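Local coordinates for protein alpha-1,2-mannosidase (Bacteroides thetaiotaomicron, PDB 2WW2) that probably hydrolyses alpha-mannosidic linkages with inversion of configuration, as a calcium-dependent family 92 glycoside hydrolase from a human gut symbiont, at residues Y54-S59 against F100-E105; N12-T17 against T28-A33; S81-A86 against K94-P99; Y110-T115 against T122-T127; N39-Q44 against R129-E134. All blocks are in the same frame, centred on the assembly; numbering follows the deposited sequence.

Interaction 1 (Y54-S59 against F100-E105). With NA (sodium ion), chain E.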
# COMPACT_ATOMS: atom_id res chain seq x y z
N TYR A 54 31.41 -4.19 7.30
CA TYR A 54 31.65 -4.61 5.93
C TYR A 54 30.38 -4.31 5.16
O TYR A 54 29.32 -4.84 5.48
CB TYR A 54 31.99 -6.11 5.85
CG TYR A 54 32.16 -6.67 4.43
CD1 TYR A 54 33.42 -6.75 3.84
CD2 TYR A 54 31.05 -7.11 3.70
CE1 TYR A 54 33.58 -7.27 2.53
CE2 TYR A 54 31.20 -7.62 2.40
CZ TYR A 54 32.45 -7.70 1.83
OH TYR A 54 32.59 -8.21 0.56
N THR A 55 30.49 -3.45 4.15
CA THR A 55 29.38 -3.07 3.29
C THR A 55 29.71 -3.54 1.88
O THR A 55 30.71 -3.10 1.28
CB THR A 55 29.16 -1.54 3.38
OG1 THR A 55 28.69 -1.23 4.69
CG2 THR A 55 28.16 -1.04 2.33
N TYR A 56 28.91 -4.47 1.36
CA TYR A 56 29.20 -5.11 0.09
C TYR A 56 29.37 -4.10 -1.05
O TYR A 56 30.19 -4.30 -1.93
CB TYR A 56 28.11 -6.12 -0.25
CG TYR A 56 28.43 -6.94 -1.47
CD1 TYR A 56 29.29 -8.03 -1.38
CD2 TYR A 56 27.90 -6.61 -2.71
CE1 TYR A 56 29.59 -8.78 -2.49
CE2 TYR A 56 28.20 -7.35 -3.83
CZ TYR A 56 29.05 -8.43 -3.72
OH TYR A 56 29.34 -9.17 -4.86
N THR A 57 28.61 -3.00 -1.02
CA THR A 57 28.70 -2.03 -2.11
C THR A 57 29.91 -1.08 -1.97
O THR A 57 30.17 -0.27 -2.86
CB THR A 57 27.41 -1.19 -2.24
OG1 THR A 57 27.08 -0.63 -0.97
CG2 THR A 57 26.23 -2.06 -2.73
N ASP A 58 30.64 -1.15 -0.86
CA ASP A 58 31.81 -0.30 -0.69
C ASP A 58 33.04 -1.02 -1.25
O ASP A 58 33.15 -2.24 -1.14
CB ASP A 58 31.98 0.16 0.77
CG ASP A 58 30.95 1.24 1.15
OD1 ASP A 58 30.46 1.96 0.26
OD2 ASP A 58 30.61 1.39 2.33
N SER A 59 33.91 -0.28 -1.93
CA SER A 59 34.99 -0.91 -2.68
C SER A 59 36.38 -0.56 -2.14
O SER A 59 37.39 -0.75 -2.85
CB SER A 59 34.88 -0.49 -4.15
OG SER A 59 35.01 0.94 -4.28
N PHE A 100 39.59 -2.51 -4.00
CA PHE A 100 39.57 -3.93 -4.39
C PHE A 100 38.28 -4.22 -5.16
O PHE A 100 37.30 -3.47 -5.05
CB PHE A 100 39.67 -4.86 -3.16
CG PHE A 100 38.42 -4.87 -2.32
CD1 PHE A 100 37.50 -5.91 -2.44
CD2 PHE A 100 38.18 -3.86 -1.39
CE1 PHE A 100 36.33 -5.93 -1.67
CE2 PHE A 100 37.03 -3.86 -0.62
CZ PHE A 100 36.11 -4.91 -0.74
N SER A 101 38.28 -5.31 -5.92
CA SER A 101 37.09 -5.74 -6.65
C SER A 101 36.59 -7.05 -6.07
O SER A 101 37.40 -7.92 -5.69
CB SER A 101 37.46 -5.96 -8.12
OG SER A 101 36.41 -6.60 -8.79
N HIS A 102 35.27 -7.21 -5.98
CA HIS A 102 34.72 -8.49 -5.53
C HIS A 102 35.12 -9.60 -6.50
O HIS A 102 35.05 -10.77 -6.14
CB HIS A 102 33.19 -8.43 -5.39
CG HIS A 102 32.71 -7.53 -4.30
ND1 HIS A 102 32.95 -7.78 -2.96
CD2 HIS A 102 31.97 -6.39 -4.34
CE1 HIS A 102 32.41 -6.82 -2.23
NE2 HIS A 102 31.81 -5.97 -3.04
N GLN A 103 35.54 -9.26 -7.71
CA GLN A 103 35.97 -10.30 -8.67
C GLN A 103 37.25 -10.97 -8.18
O GLN A 103 37.57 -12.10 -8.58
CB GLN A 103 36.23 -9.73 -10.06
CG GLN A 103 35.00 -9.53 -10.89
CD GLN A 103 35.34 -8.99 -12.26
OE1 GLN A 103 35.67 -7.82 -12.41
NE2 GLN A 103 35.27 -9.85 -13.27
N GLN A 104 37.99 -10.26 -7.33
CA GLN A 104 39.21 -10.83 -6.76
C GLN A 104 39.06 -11.06 -5.26
O GLN A 104 40.01 -10.93 -4.50
CB GLN A 104 40.43 -9.95 -7.07
CG GLN A 104 40.94 -10.15 -8.52
CD GLN A 104 41.66 -11.50 -8.67
OE1 GLN A 104 42.04 -12.14 -7.67
NE2 GLN A 104 41.83 -11.94 -9.90
N GLU A 105 37.85 -11.44 -4.85
CA GLU A 105 37.55 -11.71 -3.45
C GLU A 105 36.91 -13.09 -3.33
O GLU A 105 36.02 -13.44 -4.09
CB GLU A 105 36.57 -10.66 -2.93
CG GLU A 105 36.06 -10.90 -1.51
CD GLU A 105 34.85 -10.03 -1.17
OE1 GLU A 105 33.88 -10.01 -1.98
OE2 GLU A 105 34.88 -9.35 -0.12
NA NA E . 34.28 -12.87 -5.49
O HOH W 1 35.43 -13.86 -7.34
O HOH W 2 33.15 -12.12 -3.50
O HOH W 3 33.33 -15.09 -5.12
O HOH W 4 32.14 -12.18 -6.62
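Polar bonds at the tip of His102 and Glu105 tie the 54-59 loop to the 100-105 segment. NE2 of His102 donates in its ring plane to the carbonyl O of Tyr56 at 2.6 Å, while its ND1 meets OE1 of Glu105 at 2.6 Å from above the carboxylate plane. Both ring nitrogens are thus engaged, which fixes the rotation of the imidazole. The other carboxylate oxygen, OE2 of Glu105, receives the Tyr54 hydroxyl OH on its syn lone pair at 2.6 Å, and it is also bonded to the hydroxyl of Tyr112. Within the N-terminal domain of this family 92 enzyme, the 100-105 segment turns a corner through two overlapping type I turns, and the carbonyl O atoms of His102 and Glu105 there bind a sodium ion completed by four waters. Stacking is supplied by Tyr56, whose ring lies over one face of the imidazole as an offset stack, centroids 3.8 Å apart and planes at 8°. A backbone bond from Phe100 N to Ser59 O, 3.0 Å, closes the far end, where ring atom CD2 of Phe100 rests 3.5 Å from the same Ser59 O.

Interaction 2 (N12-T17 against T28-A33)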
# COMPACT_ATOMS: atom_id res chain seq x y z
N ASN A 12 28.17 -19.78 1.56
CA ASN A 12 28.48 -18.43 1.11
C ASN A 12 28.32 -17.47 2.28
O ASN A 12 27.19 -17.15 2.63
CB ASN A 12 27.54 -18.00 -0.02
CG ASN A 12 27.81 -16.57 -0.48
OD1 ASN A 12 28.85 -15.99 -0.15
ND2 ASN A 12 26.90 -16.01 -1.24
N PRO A 13 29.43 -17.04 2.89
CA PRO A 13 29.37 -16.14 4.05
C PRO A 13 28.83 -14.76 3.66
O PRO A 13 28.50 -13.96 4.52
CB PRO A 13 30.83 -16.02 4.49
CG PRO A 13 31.52 -17.25 3.92
CD PRO A 13 30.81 -17.42 2.57
N LEU A 14 28.75 -14.49 2.36
CA LEU A 14 28.14 -13.23 1.91
C LEU A 14 26.65 -13.33 1.60
O LEU A 14 26.04 -12.36 1.13
CB LEU A 14 28.86 -12.73 0.67
CG LEU A 14 30.26 -12.24 0.96
CD1 LEU A 14 31.01 -11.95 -0.35
CD2 LEU A 14 30.20 -10.99 1.85
N MET A 15 26.05 -14.50 1.84
CA MET A 15 24.61 -14.65 1.60
C MET A 15 23.85 -13.61 2.38
O MET A 15 24.02 -13.48 3.59
CB MET A 15 24.12 -16.03 2.03
CG MET A 15 22.60 -16.15 2.00
SD MET A 15 21.98 -17.79 2.40
CE MET A 15 20.25 -17.45 2.75
N GLY A 16 22.98 -12.87 1.70
CA GLY A 16 22.16 -11.84 2.36
C GLY A 16 22.95 -10.61 2.82
O GLY A 16 22.41 -9.74 3.52
N THR A 17 24.21 -10.50 2.43
CA THR A 17 24.99 -9.31 2.79
C THR A 17 24.31 -8.00 2.31
O THR A 17 24.51 -6.92 2.90
CB THR A 17 26.46 -9.39 2.31
OG1 THR A 17 27.23 -8.38 2.96
CG2 THR A 17 26.57 -9.21 0.78
N THR A 28 26.16 -8.23 8.44
CA THR A 28 26.38 -8.44 7.02
C THR A 28 27.81 -8.84 6.71
O THR A 28 28.21 -8.78 5.55
CB THR A 28 26.03 -7.18 6.17
OG1 THR A 28 26.91 -6.11 6.53
CG2 THR A 28 24.56 -6.73 6.39
N TYR A 29 28.58 -9.27 7.71
CA TYR A 29 30.01 -9.52 7.43
C TYR A 29 30.37 -10.99 7.19
O TYR A 29 29.82 -11.88 7.82
CB TYR A 29 30.94 -8.88 8.48
CG TYR A 29 30.88 -9.43 9.90
CD1 TYR A 29 31.68 -10.51 10.29
CD2 TYR A 29 30.05 -8.85 10.85
CE1 TYR A 29 31.67 -10.99 11.61
CE2 TYR A 29 30.02 -9.32 12.18
CZ TYR A 29 30.83 -10.38 12.55
OH TYR A 29 30.82 -10.85 13.85
N PRO A 30 31.32 -11.23 6.28
CA PRO A 30 31.68 -12.61 5.93
C PRO A 30 32.63 -13.24 6.96
O PRO A 30 33.83 -13.30 6.74
CB PRO A 30 32.36 -12.47 4.56
CG PRO A 30 32.99 -11.06 4.63
CD PRO A 30 32.03 -10.22 5.47
N ALA A 31 32.09 -13.68 8.09
CA ALA A 31 32.90 -14.13 9.22
C ALA A 31 33.81 -15.32 8.88
O ALA A 31 33.35 -16.38 8.41
CB ALA A 31 31.99 -14.48 10.38
N VAL A 32 35.09 -15.14 9.14
CA VAL A 32 36.07 -16.22 9.08
C VAL A 32 36.22 -16.76 10.51
O VAL A 32 36.56 -16.01 11.44
CB VAL A 32 37.41 -15.71 8.56
CG1 VAL A 32 38.47 -16.84 8.56
CG2 VAL A 32 37.23 -15.14 7.15
N ALA A 33 35.94 -18.04 10.70
CA ALA A 33 35.84 -18.55 12.07
C ALA A 33 35.86 -20.07 12.08
O ALA A 33 35.90 -20.70 11.03
CB ALA A 33 34.50 -18.07 12.71
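Two loops that precede strand 40-44 of the N-terminal domain pack together here, Pro13 and Leu14 against Pro30 and Thr17 against Thr28, in a buried contact that is apolar at one end and polar at the other. The 12-17 loop folds as a type I turn from Asn12 to Met15 running into a type II turn from Leu14 to Thr17, where the positive phi of Gly16 favours glycine. An Asx turn stiffens its start, OD1 of Asn12 accepting from the backbone N of Leu14 at 2.9 Å. Facing Pro13 and Leu14, Pro30 is the centre of an inverse gamma turn and offers its ring carbons to both: CB of Pro13 reaches CB of Pro30 at 3.9 Å, and the leucine branch CD2 of Leu14 lies 3.8 Å from that same Pro30 CB, the two side chains crossing at a slant. Beyond this patch, Pro43 of strand 40-44 and Ala107 of strand 98-108 pack on Pro30, and Tyr292 of helix 281-294 packs on Pro13, so the loops lie between strands of this domain and a helix of the chain's catalytic family region. The hydroxyl of Thr28 turns to the carbonyl of Tyr54. At the polar end OG1 of Thr17, anti to its backbone N (chi1 -166°), donates to the carbonyl O of Thr28 at 2.8 Å, in the carbonyl plane and on a lone pair.

Interaction 3 (S81-A86 against K94-P99)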
# COMPACT_ATOMS: atom_id res chain seq x y z
N SER A 81 42.69 -4.50 14.40
CA SER A 81 42.77 -4.91 12.99
C SER A 81 44.20 -4.99 12.52
O SER A 81 45.10 -4.40 13.12
CB SER A 81 41.98 -3.98 12.05
OG SER A 81 42.60 -2.71 11.95
N ILE A 82 44.39 -5.70 11.42
CA ILE A 82 45.69 -5.83 10.79
C ILE A 82 45.45 -5.48 9.32
O ILE A 82 44.46 -5.91 8.74
CB ILE A 82 46.17 -7.30 10.89
CG1 ILE A 82 46.58 -7.64 12.33
CG2 ILE A 82 47.32 -7.57 9.94
CD1 ILE A 82 46.72 -9.15 12.57
N MET A 83 46.34 -4.68 8.72
CA MET A 83 46.15 -4.25 7.35
C MET A 83 47.49 -4.21 6.61
O MET A 83 48.33 -3.36 6.87
CB MET A 83 45.49 -2.86 7.29
CG MET A 83 45.18 -2.41 5.87
SD MET A 83 44.09 -3.58 5.00
CE MET A 83 43.81 -2.66 3.50
N PRO A 84 47.69 -5.15 5.68
CA PRO A 84 48.89 -5.04 4.87
C PRO A 84 48.72 -3.92 3.83
O PRO A 84 47.60 -3.67 3.37
CB PRO A 84 49.00 -6.42 4.21
CG PRO A 84 47.62 -6.96 4.22
CD PRO A 84 46.89 -6.35 5.39
N LEU A 85 49.80 -3.22 3.49
CA LEU A 85 49.74 -2.11 2.55
C LEU A 85 50.95 -2.17 1.61
O LEU A 85 52.05 -2.52 2.03
CB LEU A 85 49.78 -0.76 3.28
CG LEU A 85 48.59 -0.36 4.16
CD1 LEU A 85 48.95 0.93 4.89
CD2 LEU A 85 47.27 -0.18 3.33
N ALA A 86 50.74 -1.80 0.35
CA ALA A 86 51.84 -1.68 -0.57
C ALA A 86 51.96 -0.22 -0.94
O ALA A 86 50.95 0.47 -1.12
CB ALA A 86 51.59 -2.51 -1.83
N LYS A 94 40.90 6.33 9.07
CA LYS A 94 40.27 7.33 8.19
C LYS A 94 40.98 7.44 6.87
O LYS A 94 40.40 7.88 5.90
CB LYS A 94 40.29 8.70 8.86
CG LYS A 94 39.57 8.76 10.20
CD LYS A 94 38.17 9.31 10.06
CE LYS A 94 37.58 9.69 11.41
NZ LYS A 94 36.13 10.03 11.29
N GLU A 95 42.25 7.04 6.84
CA GLU A 95 43.10 7.17 5.66
C GLU A 95 43.53 5.84 5.00
O GLU A 95 44.06 5.87 3.89
CB GLU A 95 44.37 7.95 6.00
CG GLU A 95 44.11 9.40 6.30
CD GLU A 95 45.39 10.19 6.25
OE1 GLU A 95 46.18 10.08 7.21
OE2 GLU A 95 45.61 10.90 5.25
N ARG A 96 43.33 4.71 5.68
CA ARG A 96 43.67 3.40 5.12
C ARG A 96 42.50 2.94 4.29
O ARG A 96 41.57 2.34 4.82
CB ARG A 96 43.91 2.32 6.19
CG ARG A 96 45.14 2.48 7.01
CD ARG A 96 45.41 1.24 7.89
NE ARG A 96 44.21 0.63 8.44
CZ ARG A 96 43.71 0.86 9.66
NH1 ARG A 96 44.30 1.72 10.50
NH2 ARG A 96 42.61 0.21 10.03
N LEU A 97 42.55 3.24 3.01
CA LEU A 97 41.45 2.93 2.12
C LEU A 97 42.05 2.36 0.86
O LEU A 97 42.60 3.09 0.06
CB LEU A 97 40.71 4.22 1.73
CG LEU A 97 39.76 4.90 2.71
CD1 LEU A 97 38.70 3.97 3.23
CD2 LEU A 97 40.55 5.55 3.83
N VAL A 98 41.94 1.05 0.67
CA VAL A 98 42.62 0.43 -0.45
C VAL A 98 41.59 -0.23 -1.36
O VAL A 98 40.82 -1.09 -0.90
CB VAL A 98 43.61 -0.64 0.04
CG1 VAL A 98 44.40 -1.20 -1.15
CG2 VAL A 98 44.55 -0.04 1.09
N PRO A 99 41.57 0.18 -2.64
CA PRO A 99 40.54 -0.32 -3.55
C PRO A 99 40.71 -1.80 -3.91
O PRO A 99 41.84 -2.27 -4.11
CB PRO A 99 40.67 0.58 -4.80
CG PRO A 99 41.91 1.40 -4.62
CD PRO A 99 42.41 1.24 -3.20
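Strand 81-86 and the 94-99 segment, which leads into strand 98-108, face each other in the beta-rich N-terminal domain through the side chains of Met83, Leu85, Arg96 and Val98, with no hydrogen bond between them. Apolar contacts predominate. Branch CG2 of Val98 is the shared point: CD2 of Leu85 touches it at 3.5 Å and the terminal methyl CE of Met83 at 3.6 Å. Met83 starts with CG anti to the backbone N and bends at chi2 (58°), and its CE also lies 4.0 Å from CB of Val98. Arg96 slides past Met83 in the opposite direction, a bend at chi3 (-37°) setting its NE 3.9 Å from CB of Met83. Its polar end is held from elsewhere: NE by the carbonyl O of Arg62, and NH1 by both a salt bridge to Asp148 and the carbonyl O of Met91. The buried guanidinium charge is therefore answered by a carboxylate. Phe116 packs on both Met83 and Val98 and extends the apolar patch. The contact is thus side-chain packing between strand 80-86 and the entry to strand 98-108, both bonded to strand 60-67 but not to each other, within the beta-rich N-terminal domain.

Interaction 4 (Y110-T115 against T122-T127)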
# COMPACT_ATOMS: atom_id res chain seq x y z
N TYR A 110 36.42 -20.76 6.20
CA TYR A 110 37.71 -21.26 6.64
C TYR A 110 38.87 -20.43 6.07
O TYR A 110 40.02 -20.70 6.39
CB TYR A 110 37.87 -22.75 6.22
CG TYR A 110 37.74 -22.94 4.73
CD1 TYR A 110 38.85 -22.81 3.89
CD2 TYR A 110 36.51 -23.25 4.15
CE1 TYR A 110 38.73 -22.97 2.51
CE2 TYR A 110 36.39 -23.40 2.78
CZ TYR A 110 37.49 -23.27 1.97
OH TYR A 110 37.34 -23.42 0.59
N ASN A 111 38.56 -19.44 5.25
CA ASN A 111 39.55 -18.58 4.63
C ASN A 111 38.90 -17.44 3.86
O ASN A 111 38.00 -17.65 3.07
CB ASN A 111 40.44 -19.38 3.65
CG ASN A 111 41.60 -18.55 3.11
OD1 ASN A 111 42.65 -18.43 3.76
ND2 ASN A 111 41.43 -17.98 1.93
N TYR A 112 39.37 -16.22 4.08
CA TYR A 112 39.00 -15.09 3.26
C TYR A 112 40.25 -14.62 2.51
O TYR A 112 41.30 -14.37 3.12
CB TYR A 112 38.46 -13.96 4.14
CG TYR A 112 38.10 -12.71 3.34
CD1 TYR A 112 36.80 -12.50 2.88
CD2 TYR A 112 39.06 -11.75 3.05
CE1 TYR A 112 36.46 -11.35 2.14
CE2 TYR A 112 38.74 -10.59 2.32
CZ TYR A 112 37.45 -10.40 1.88
OH TYR A 112 37.15 -9.27 1.16
N SER A 113 40.14 -14.51 1.18
CA SER A 113 41.27 -14.09 0.36
C SER A 113 40.82 -12.90 -0.52
O SER A 113 39.70 -12.89 -1.03
CB SER A 113 41.76 -15.25 -0.52
OG SER A 113 42.80 -14.84 -1.40
N VAL A 114 41.67 -11.89 -0.65
CA VAL A 114 41.36 -10.76 -1.53
C VAL A 114 42.66 -10.27 -2.17
O VAL A 114 43.73 -10.32 -1.54
CB VAL A 114 40.63 -9.64 -0.77
CG1 VAL A 114 41.54 -9.03 0.31
CG2 VAL A 114 40.12 -8.55 -1.73
N THR A 115 42.57 -9.83 -3.42
CA THR A 115 43.70 -9.19 -4.08
C THR A 115 43.27 -7.77 -4.41
O THR A 115 42.23 -7.55 -5.05
CB THR A 115 44.09 -9.94 -5.36
OG1 THR A 115 44.36 -11.30 -5.01
CG2 THR A 115 45.32 -9.30 -6.04
N THR A 122 46.23 -11.02 -0.08
CA THR A 122 46.31 -11.52 1.29
C THR A 122 45.18 -12.50 1.56
O THR A 122 44.10 -12.41 0.95
CB THR A 122 46.30 -10.36 2.32
OG1 THR A 122 46.51 -10.88 3.64
CG2 THR A 122 45.00 -9.61 2.29
N SER A 123 45.44 -13.50 2.40
CA SER A 123 44.35 -14.31 2.92
C SER A 123 44.56 -14.62 4.40
O SER A 123 45.68 -14.51 4.93
CB SER A 123 44.10 -15.58 2.10
OG SER A 123 45.01 -16.62 2.41
N LEU A 124 43.47 -14.95 5.07
CA LEU A 124 43.53 -15.27 6.48
C LEU A 124 42.57 -16.40 6.79
O LEU A 124 41.50 -16.51 6.18
CB LEU A 124 43.17 -14.03 7.32
CG LEU A 124 41.79 -13.41 7.12
CD1 LEU A 124 41.34 -12.80 8.40
CD2 LEU A 124 41.78 -12.36 6.02
N SER A 125 42.93 -17.21 7.77
CA SER A 125 42.12 -18.32 8.22
C SER A 125 42.14 -18.27 9.74
O SER A 125 43.14 -17.87 10.32
CB SER A 125 42.71 -19.65 7.71
OG SER A 125 42.50 -19.76 6.30
N ALA A 126 41.05 -18.68 10.38
CA ALA A 126 40.97 -18.55 11.83
C ALA A 126 40.97 -19.90 12.55
O ALA A 126 40.52 -20.90 12.00
CB ALA A 126 39.71 -17.76 12.20
N THR A 127 41.46 -19.91 13.78
CA THR A 127 41.22 -21.01 14.68
C THR A 127 40.17 -20.46 15.65
O THR A 127 39.63 -19.39 15.39
CB THR A 127 42.52 -21.40 15.44
OG1 THR A 127 42.99 -20.27 16.19
CG2 THR A 127 43.63 -21.85 14.46
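Four backbone hydrogen bonds, all 3.0 Å, join the two segments: Tyr112 N to Leu124 O and Leu124 N to Tyr112 O, then Val114 N to Thr122 O and Thr122 N to Val114 O. Between these two hydrogen-bonded pairs sits the non-hydrogen-bonded pair of Ser113 and Ser123, whose CA atoms come within 4.0 Å and whose CB atoms touch at 3.5 Å. CA-H...O contacts add to the seam, among them CA of Asn111 to O of Leu124 at 3.2 Å. Next to these pairs, OG of Ser125 donates to the carbonyl O of Tyr110 at 2.7 Å, in the carbonyl plane and on a lone pair. The two strands, antiparallel at 171°, form a beta hairpin of the N-terminal domain. On the face that carries Tyr112, Val114, Thr122 and Leu124, the side chains of Val114 and Thr122 lie side by side, pointing the same way, CG1 of Val114 4.0 Å from CG2 of Thr122. Leu124 brings CD2 to CD2 of Tyr112 at 4.1 Å. Farther out, the Tyr112 hydroxyl turns to Glu105, and Phe64 of strand 60-67 packs on Tyr112, Thr122 and Leu124. On the other face, the hydroxyl of Ser123 binds the carboxylate of Glu134.

Interaction 5 (N39-Q44 against R129-E134)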
# COMPACT_ATOMS: atom_id res chain seq x y z
N ASN A 39 37.02 -15.81 18.89
CA ASN A 39 37.35 -14.64 18.09
C ASN A 39 36.97 -14.92 16.64
O ASN A 39 37.27 -16.01 16.13
CB ASN A 39 38.86 -14.31 18.16
CG ASN A 39 39.35 -14.02 19.58
OD1 ASN A 39 40.44 -14.49 20.00
ND2 ASN A 39 38.60 -13.22 20.30
N PHE A 40 36.29 -13.97 16.00
CA PHE A 40 36.02 -14.06 14.54
C PHE A 40 36.92 -13.09 13.82
O PHE A 40 37.43 -12.14 14.44
CB PHE A 40 34.59 -13.68 14.18
CG PHE A 40 33.51 -14.61 14.73
CD1 PHE A 40 33.83 -15.86 15.24
CD2 PHE A 40 32.16 -14.21 14.68
CE1 PHE A 40 32.83 -16.72 15.74
CE2 PHE A 40 31.14 -15.05 15.17
CZ PHE A 40 31.47 -16.30 15.70
N TRP A 41 37.07 -13.28 12.51
CA TRP A 41 37.86 -12.37 11.69
C TRP A 41 37.02 -11.93 10.49
O TRP A 41 36.20 -12.71 9.99
CB TRP A 41 39.20 -13.03 11.26
CG TRP A 41 40.15 -13.08 12.44
CD1 TRP A 41 40.16 -13.99 13.47
CD2 TRP A 41 41.16 -12.11 12.75
NE1 TRP A 41 41.13 -13.64 14.39
CE2 TRP A 41 41.75 -12.49 13.98
CE3 TRP A 41 41.62 -10.95 12.11
CZ2 TRP A 41 42.80 -11.78 14.56
CZ3 TRP A 41 42.66 -10.23 12.70
CH2 TRP A 41 43.23 -10.65 13.90
N SER A 42 37.20 -10.68 10.06
CA SER A 42 36.45 -10.19 8.88
C SER A 42 37.19 -9.04 8.19
O SER A 42 37.82 -8.24 8.85
CB SER A 42 35.09 -9.64 9.36
OG SER A 42 34.32 -9.05 8.32
N PRO A 43 37.03 -8.92 6.87
CA PRO A 43 37.39 -7.68 6.20
C PRO A 43 36.56 -6.51 6.74
O PRO A 43 35.40 -6.69 7.18
CB PRO A 43 37.00 -7.94 4.73
CG PRO A 43 35.92 -9.02 4.82
CD PRO A 43 36.38 -9.89 5.97
N GLN A 44 37.16 -5.34 6.70
CA GLN A 44 36.50 -4.12 7.18
C GLN A 44 36.54 -3.03 6.09
O GLN A 44 37.62 -2.65 5.63
CB GLN A 44 37.18 -3.61 8.45
CG GLN A 44 36.67 -2.22 8.91
CD GLN A 44 37.55 -1.63 10.00
OE1 GLN A 44 38.47 -2.29 10.49
NE2 GLN A 44 37.27 -0.39 10.39
N ARG A 129 40.63 -19.10 18.56
CA ARG A 129 41.10 -17.89 19.23
C ARG A 129 42.21 -17.16 18.47
O ARG A 129 42.59 -16.06 18.85
CB ARG A 129 41.54 -18.25 20.66
CG ARG A 129 40.38 -18.85 21.46
CD ARG A 129 40.81 -19.36 22.87
NE ARG A 129 39.70 -20.10 23.45
CZ ARG A 129 39.41 -21.36 23.14
NH1 ARG A 129 40.16 -22.01 22.26
NH2 ARG A 129 38.37 -21.95 23.71
N GLY A 130 42.69 -17.72 17.37
CA GLY A 130 43.76 -17.05 16.64
C GLY A 130 43.49 -17.00 15.14
O GLY A 130 42.42 -17.43 14.69
N ALA A 131 44.46 -16.48 14.39
CA ALA A 131 44.36 -16.43 12.92
C ALA A 131 45.74 -16.46 12.31
O ALA A 131 46.72 -16.09 12.97
CB ALA A 131 43.62 -15.15 12.47
N VAL A 132 45.84 -16.84 11.05
CA VAL A 132 47.11 -16.76 10.34
C VAL A 132 46.82 -16.11 9.00
O VAL A 132 45.82 -16.45 8.39
CB VAL A 132 47.78 -18.15 10.19
CG1 VAL A 132 49.05 -18.05 9.34
CG2 VAL A 132 48.12 -18.74 11.57
N PHE A 133 47.67 -15.16 8.60
CA PHE A 133 47.56 -14.46 7.31
C PHE A 133 48.72 -14.92 6.41
O PHE A 133 49.80 -15.24 6.92
CB PHE A 133 47.77 -12.95 7.48
CG PHE A 133 46.65 -12.21 8.18
CD1 PHE A 133 45.89 -11.26 7.49
CD2 PHE A 133 46.38 -12.45 9.52
CE1 PHE A 133 44.86 -10.57 8.13
CE2 PHE A 133 45.33 -11.75 10.17
CZ PHE A 133 44.59 -10.81 9.48
N GLU A 134 48.52 -14.87 5.10
CA GLU A 134 49.64 -14.84 4.17
C GLU A 134 49.51 -13.48 3.48
O GLU A 134 48.40 -12.99 3.28
CB GLU A 134 49.52 -15.96 3.13
CG GLU A 134 48.32 -15.70 2.15
CD GLU A 134 48.08 -16.79 1.12
OE1 GLU A 134 49.05 -17.49 0.72
OE2 GLU A 134 46.89 -16.94 0.70
O HOH W 5 40.19 -16.30 15.90
O HOH W 6 42.40 -13.80 17.11
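The indole NE1 of Trp41 meets two waters at its ring edge, and through them it reaches the backbone of the 129-134 segment. Water 6 accepts from NE1 of Trp41 at 3.0 Å and donates to the carbonyl O of Arg129 at 2.9 Å. The bond from the same NE1 to water 5 is weak; that water lies 2.8 Å from the carbonyl O of Gly130 and is also near the carbonyl O of Asn39. Ala131 and Phe133 meet the indole from the 129-134 segment. CB of Ala131 sits over the face of the five-membered ring, 3.6 Å from its centroid and 15° off the normal, a CH-pi contact. Phe133 turns its edge to the indole face in an offset edge-to-face pair, planes at 85°, with CZ of Phe133 3.8 Å from CZ3 of Trp41. At the segment start, OD1 of Asn39 comes 2.9 Å from the carbonyl O of Arg129; both are acceptors, and OD1 is satisfied by the hydroxyl of Ser235. Arg129 directs its guanidinium to Glu250 in a salt bridge. Leu124 and Ala126 of strand 121-126 and Thr233 of strand 229-236 also pack on Trp41. Strands 40-44 and 130-134, whose axes approach to 8.1 Å with N-to-C directions 38° apart, thus meet face to face through side chains, as layers do in the core of a beta-sandwich.

In the fold
All five contacts lie in the N-terminal domain range of family 92. Interaction 2 comes first along the chain. Interaction 5 then spans the longest separation, from strand 40-44 to strand 130-136, and interactions 1, 3 and 4 fall within that span, 3 inside 1. Interactions 4 and 5 have centres only 7 Å apart, because strands 121-126 and 130-136 are neighbours; 2 and 3 lie farthest apart, at 20 Å between centres. Interactions 1 and 3 share strand 98-108, which pairs with strand 111-116 of interaction 4, and both touch a second copy in the assembly. Val32 packs on Tyr112 and bonds to Trp41, so the contacts tie the early loops and the strands of this beta domain into one body.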